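Local coordinates for protein GTP-sensing transcriptional pleiotropic repressor CodY (Clostridioides difficile, PDB 5N0L) that probably represses transcription of many genes in response to nutrient supply, sensing branched-chain amino acids such as isoleucine through its GAF domain, at residues V118-L132 with A147-L159. Sequence-based numbering, arbitrary orientation.
Sequences VPILGSGQRLGTLVL and AEYSATVVGLEIL
This is the packing of the last helix of the GAF domain on its central antiparallel sheet, where the beta hairpin of strands 118-122 and 125-132 lies over helix 147-158. A151 sits in the middle. Its CB meets V118 CG1 at 3.7 Å and I120 CG1 at 3.9 Å, with L130 CD2 beside them. V118 splits its two methyls over the helix. CG1, anti to the backbone N (chi1 -175°), goes to A151 and to the CG of E148, while CG2 turns to A147. The CB of A147 also takes the CD1 of L132 at 3.8 Å. The CG2 of I120 meets both A151 O and G155 N, one helical turn apart, and lies 3.5 Å from G155 N. Its CD1 reaches V154 CG1. At G155 the backbones come close. Its CA points a C-H at L121 O, 3.5 Å away. Two glycines meet here, and the CA atoms of G122 and G155 are 4.4 Å apart. One water donates to both L121 O (2.6 Å) and T152 O (2.8 Å) and so bridges strand and helix. Further along, L127 CD1 rests near I158 CB and the CA of L159. L127 and G128 form a classic bulge opposite I120. L36 of helix 30-40 covers L130 on the same side of the sheet. V131, the next residue along the strand, makes no contact with helix 147-158 and touches the bound isoleucine. E148 OE2 is hydrogen-bonded to T91 OG1 and forms a salt bridge with R13 of a second subunit. Direct contact between hairpin and helix is thus mainly apolar, with small residues allowing a close fit, and a water hydrogen-bonds to a carbonyl on each side.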
loop_
_atom_site.group_PDB
_atom_site.type_symbol
_atom_site.label_atom_id
_atom_site.label_comp_id
_atom_site.label_asym_id
_atom_site.label_seq_id
_atom_site.Cartn_x
_atom_site.Cartn_y
_atom_site.Cartn_z
ATOM N N VAL A 118 26.681 -10.284 -4.375
ATOM C CA VAL A 118 25.612 -10.929 -3.634
ATOM C C VAL A 118 24.297 -10.778 -4.364
ATOM O O VAL A 118 23.818 -9.608 -4.482
ATOM C CB VAL A 118 25.458 -10.386 -2.232
ATOM C CG1 VAL A 118 24.394 -11.182 -1.461
ATOM C CG2 VAL A 118 26.826 -10.389 -1.531
ATOM N N PRO A 119 23.694 -11.918 -4.754
ATOM C CA PRO A 119 22.335 -11.809 -5.353
ATOM C C PRO A 119 21.326 -11.237 -4.377
ATOM O O PRO A 119 21.298 -11.553 -3.177
ATOM C CB PRO A 119 21.988 -13.240 -5.732
ATOM C CG PRO A 119 23.332 -13.893 -6.011
ATOM C CD PRO A 119 24.259 -13.274 -4.988
ATOM N N ILE A 120 20.407 -10.396 -4.883
ATOM C CA ILE A 120 19.327 -9.872 -4.084
ATOM C C ILE A 120 18.077 -10.599 -4.547
ATOM O O ILE A 120 17.675 -10.505 -5.735
ATOM C CB ILE A 120 19.147 -8.350 -4.257
ATOM C CG1 ILE A 120 20.359 -7.576 -3.758
ATOM C CG2 ILE A 120 17.873 -7.888 -3.610
ATOM C CD1 ILE A 120 20.480 -6.058 -3.988
ATOM N N LEU A 121 17.460 -11.313 -3.632
ATOM C CA LEU A 121 16.357 -12.189 -3.884
ATOM C C LEU A 121 15.215 -11.751 -2.966
ATOM O O LEU A 121 15.405 -11.232 -1.861
ATOM C CB LEU A 121 16.716 -13.626 -3.555
ATOM C CG LEU A 121 18.009 -14.185 -4.199
ATOM C CD1 LEU A 121 18.323 -15.618 -3.734
ATOM C CD2 LEU A 121 17.962 -14.117 -5.716
ATOM N N GLY A 122 14.003 -11.882 -3.490
ATOM C CA GLY A 122 12.838 -11.474 -2.779
ATOM C C GLY A 122 11.738 -12.245 -3.397
ATOM O O GLY A 122 11.685 -12.304 -4.587
ATOM N N SER A 123 10.924 -12.902 -2.561
ATOM C CA SER A 123 9.848 -13.792 -2.982
ATOM C C SER A 123 10.239 -14.669 -4.167
ATOM O O SER A 123 9.644 -14.591 -5.272
ATOM C CB SER A 123 8.595 -12.975 -3.237
ATOM O OG SER A 123 8.098 -12.461 -2.001
ATOM N N GLY A 124 11.267 -15.485 -3.897
ATOM C CA GLY A 124 11.904 -16.385 -4.894
ATOM C C GLY A 124 12.372 -15.866 -6.252
ATOM O O GLY A 124 12.655 -16.674 -7.145
ATOM N N GLN A 125 12.497 -14.546 -6.409
ATOM C CA GLN A 125 12.868 -13.924 -7.692
ATOM C C GLN A 125 14.203 -13.209 -7.518
ATOM O O GLN A 125 14.478 -12.635 -6.460
ATOM C CB GLN A 125 11.886 -12.856 -8.128
ATOM C CG GLN A 125 10.474 -13.292 -8.265
ATOM C CD GLN A 125 9.587 -12.089 -8.528
ATOM O OE1 GLN A 125 8.723 -11.755 -7.715
ATOM N NE2 GLN A 125 9.868 -11.377 -9.609
ATOM N N ARG A 126 15.008 -13.186 -8.567
ATOM C CA ARG A 126 16.245 -12.412 -8.577
ATOM C C ARG A 126 15.848 -10.923 -8.971
ATOM O O ARG A 126 15.504 -10.656 -10.112
ATOM C CB ARG A 126 17.180 -12.974 -9.586
ATOM C CG ARG A 126 18.489 -12.221 -9.856
ATOM C CD ARG A 126 19.385 -12.170 -8.584
ATOM N NE ARG A 126 20.664 -11.576 -8.755
ATOM C CZ ARG A 126 21.732 -12.189 -9.297
ATOM N NH1 ARG A 126 21.696 -13.434 -9.691
ATOM N NH2 ARG A 126 22.882 -11.556 -9.396
ATOM N N LEU A 127 15.898 -10.064 -7.967
ATOM C CA LEU A 127 15.517 -8.660 -8.051
ATOM C C LEU A 127 16.623 -7.706 -8.317
ATOM O O LEU A 127 16.392 -6.568 -8.713
ATOM C CB LEU A 127 14.747 -8.258 -6.812
ATOM C CG LEU A 127 13.454 -9.003 -6.538
ATOM C CD1 LEU A 127 12.822 -8.573 -5.212
ATOM C CD2 LEU A 127 12.484 -8.869 -7.673
ATOM N N GLY A 128 17.863 -8.119 -8.038
ATOM C CA GLY A 128 18.974 -7.249 -8.214
ATOM C C GLY A 128 20.269 -7.895 -7.624
ATOM O O GLY A 128 20.279 -9.144 -7.422
ATOM N N THR A 129 21.259 -7.060 -7.441
ATOM C CA THR A 129 22.617 -7.480 -7.007
ATOM C C THR A 129 23.233 -6.447 -6.150
ATOM O O THR A 129 23.109 -5.268 -6.334
ATOM C CB THR A 129 23.503 -7.765 -8.268
ATOM O OG1 THR A 129 22.838 -8.644 -9.185
ATOM C CG2 THR A 129 24.823 -8.452 -7.940
ATOM N N LEU A 130 23.915 -6.912 -5.069
ATOM C CA LEU A 130 24.668 -6.061 -4.216
ATOM C C LEU A 130 26.137 -6.365 -4.572
ATOM O O LEU A 130 26.565 -7.535 -4.573
ATOM C CB LEU A 130 24.352 -6.367 -2.736
ATOM C CG LEU A 130 25.166 -5.613 -1.751
ATOM C CD1 LEU A 130 24.892 -4.145 -1.562
ATOM C CD2 LEU A 130 24.958 -6.258 -0.322
ATOM N N VAL A 131 26.896 -5.342 -4.882
ATOM C CA VAL A 131 28.307 -5.400 -5.270
ATOM C C VAL A 131 29.129 -4.561 -4.316
ATOM O O VAL A 131 28.821 -3.404 -3.958
ATOM C CB VAL A 131 28.544 -4.920 -6.727
ATOM C CG1 VAL A 131 30.005 -5.046 -7.065
ATOM C CG2 VAL A 131 27.734 -5.725 -7.696
ATOM N N LEU A 132 30.164 -5.214 -3.700
ATOM C CA LEU A 132 30.955 -4.587 -2.700
ATOM C C LEU A 132 32.393 -4.771 -3.103
ATOM O O LEU A 132 32.753 -5.838 -3.590
ATOM C CB LEU A 132 30.768 -5.234 -1.313
ATOM C CG LEU A 132 29.321 -5.209 -0.855
ATOM C CD1 LEU A 132 28.911 -6.602 -0.552
ATOM C CD2 LEU A 132 29.051 -4.346 0.329
ATOM N N ALA A 147 26.734 -8.491 4.607
ATOM C CA ALA A 147 26.318 -8.321 3.144
ATOM C C ALA A 147 25.121 -9.081 2.788
ATOM O O ALA A 147 24.196 -8.548 2.083
ATOM C CB ALA A 147 27.400 -8.644 2.213
ATOM N N GLU A 148 25.000 -10.327 3.206
ATOM C CA GLU A 148 23.915 -11.123 2.862
ATOM C C GLU A 148 22.605 -10.754 3.523
ATOM O O GLU A 148 21.509 -10.814 2.843
ATOM C CB GLU A 148 24.206 -12.610 3.010
ATOM C CG GLU A 148 25.232 -13.064 2.006
ATOM C CD GLU A 148 25.480 -14.541 1.953
ATOM O OE1 GLU A 148 24.752 -15.305 2.658
ATOM O OE2 GLU A 148 26.398 -14.896 1.159
ATOM N N TYR A 149 22.635 -10.384 4.812
ATOM C CA TYR A 149 21.468 -9.986 5.412
ATOM C C TYR A 149 21.043 -8.594 4.804
ATOM O O TYR A 149 19.830 -8.389 4.646
ATOM C CB TYR A 149 21.401 -10.013 6.914
ATOM C CG TYR A 149 21.810 -8.903 7.684
ATOM C CD1 TYR A 149 21.003 -7.721 7.821
ATOM C CD2 TYR A 149 22.936 -9.030 8.528
ATOM C CE1 TYR A 149 21.372 -6.725 8.669
ATOM C CE2 TYR A 149 23.300 -8.024 9.348
ATOM C CZ TYR A 149 22.508 -6.895 9.465
ATOM O OH TYR A 149 22.907 -5.921 10.315
ATOM N N SER A 150 21.996 -7.751 4.525
ATOM C CA SER A 150 21.664 -6.415 3.911
ATOM C C SER A 150 21.045 -6.595 2.542
ATOM O O SER A 150 19.988 -5.909 2.279
ATOM C CB SER A 150 22.920 -5.591 3.808
ATOM O OG SER A 150 23.403 -5.113 5.045
ATOM N N ALA A 151 21.556 -7.511 1.752
ATOM C CA ALA A 151 20.902 -7.891 0.449
ATOM C C ALA A 151 19.526 -8.421 0.591
ATOM O O ALA A 151 18.593 -8.063 -0.162
ATOM C CB ALA A 151 21.755 -8.841 -0.351
ATOM N N THR A 152 19.296 -9.307 1.588
ATOM C CA THR A 152 18.005 -9.795 1.859
ATOM C C THR A 152 17.019 -8.661 2.258
ATOM O O THR A 152 15.854 -8.676 1.826
ATOM C CB THR A 152 18.111 -10.883 3.006
ATOM O OG1 THR A 152 18.867 -11.964 2.460
ATOM C CG2 THR A 152 16.804 -11.386 3.388
ATOM N N VAL A 153 17.476 -7.709 3.057
ATOM C CA VAL A 153 16.629 -6.592 3.433
ATOM C C VAL A 153 16.257 -5.729 2.155
ATOM O O VAL A 153 15.037 -5.392 1.991
ATOM C CB VAL A 153 17.313 -5.699 4.453
ATOM C CG1 VAL A 153 16.646 -4.320 4.594
ATOM C CG2 VAL A 153 17.250 -6.409 5.777
ATOM N N VAL A 154 17.213 -5.507 1.318
ATOM C CA VAL A 154 16.881 -4.807 -0.021
ATOM C C VAL A 154 15.787 -5.581 -0.759
ATOM O O VAL A 154 14.730 -4.966 -1.141
ATOM C CB VAL A 154 18.103 -4.552 -0.906
ATOM C CG1 VAL A 154 17.652 -3.901 -2.308
ATOM C CG2 VAL A 154 19.130 -3.660 -0.267
ATOM N N GLY A 155 15.936 -6.920 -0.849
ATOM C CA GLY A 155 14.901 -7.788 -1.382
ATOM C C GLY A 155 13.485 -7.648 -0.835
ATOM O O GLY A 155 12.499 -7.637 -1.596
ATOM N N LEU A 156 13.388 -7.463 0.475
ATOM C CA LEU A 156 12.167 -7.283 1.169
ATOM C C LEU A 156 11.531 -5.955 0.875
ATOM O O LEU A 156 10.319 -5.790 1.057
ATOM C CB LEU A 156 12.353 -7.333 2.710
ATOM C CG LEU A 156 12.680 -8.716 3.259
ATOM C CD1 LEU A 156 12.977 -8.480 4.726
ATOM C CD2 LEU A 156 11.522 -9.679 3.175
ATOM N N GLU A 157 12.389 -5.004 0.556
ATOM C CA GLU A 157 11.967 -3.597 0.396
ATOM C C GLU A 157 11.666 -3.252 -1.049
ATOM O O GLU A 157 10.985 -2.234 -1.282
ATOM C CB GLU A 157 13.002 -2.641 0.928
ATOM C CG GLU A 157 13.127 -2.652 2.438
ATOM C CD GLU A 157 11.951 -2.077 3.192
ATOM O OE1 GLU A 157 11.894 -2.540 4.355
ATOM O OE2 GLU A 157 11.151 -1.189 2.661
ATOM N N ILE A 158 12.171 -4.037 -1.979
ATOM C CA ILE A 158 11.819 -3.849 -3.392
ATOM C C ILE A 158 10.556 -4.626 -3.781
ATOM O O ILE A 158 9.677 -4.115 -4.525
ATOM C CB ILE A 158 12.881 -4.381 -4.329
ATOM C CG1 ILE A 158 14.121 -3.578 -4.221
ATOM C CG2 ILE A 158 12.341 -4.157 -5.755
ATOM C CD1 ILE A 158 15.241 -4.184 -5.066
ATOM N N LEU A 159 10.551 -5.878 -3.288
ATOM C CA LEU A 159 9.623 -7.016 -3.522
ATOM C C LEU A 159 8.170 -6.658 -3.742
ATOM O O LEU A 159 7.735 -6.652 -4.921
ATOM C CB LEU A 159 9.814 -8.030 -2.352
ATOM C CG LEU A 159 8.925 -9.145 -1.823
ATOM C CD1 LEU A 159 9.737 -9.987 -0.805
ATOM C CD2 LEU A 159 7.641 -8.635 -1.167
ATOM O OXT LEU A 159 7.405 -6.368 -2.817
HETATM O O HOH W 1 14.519 -10.832 0.548
#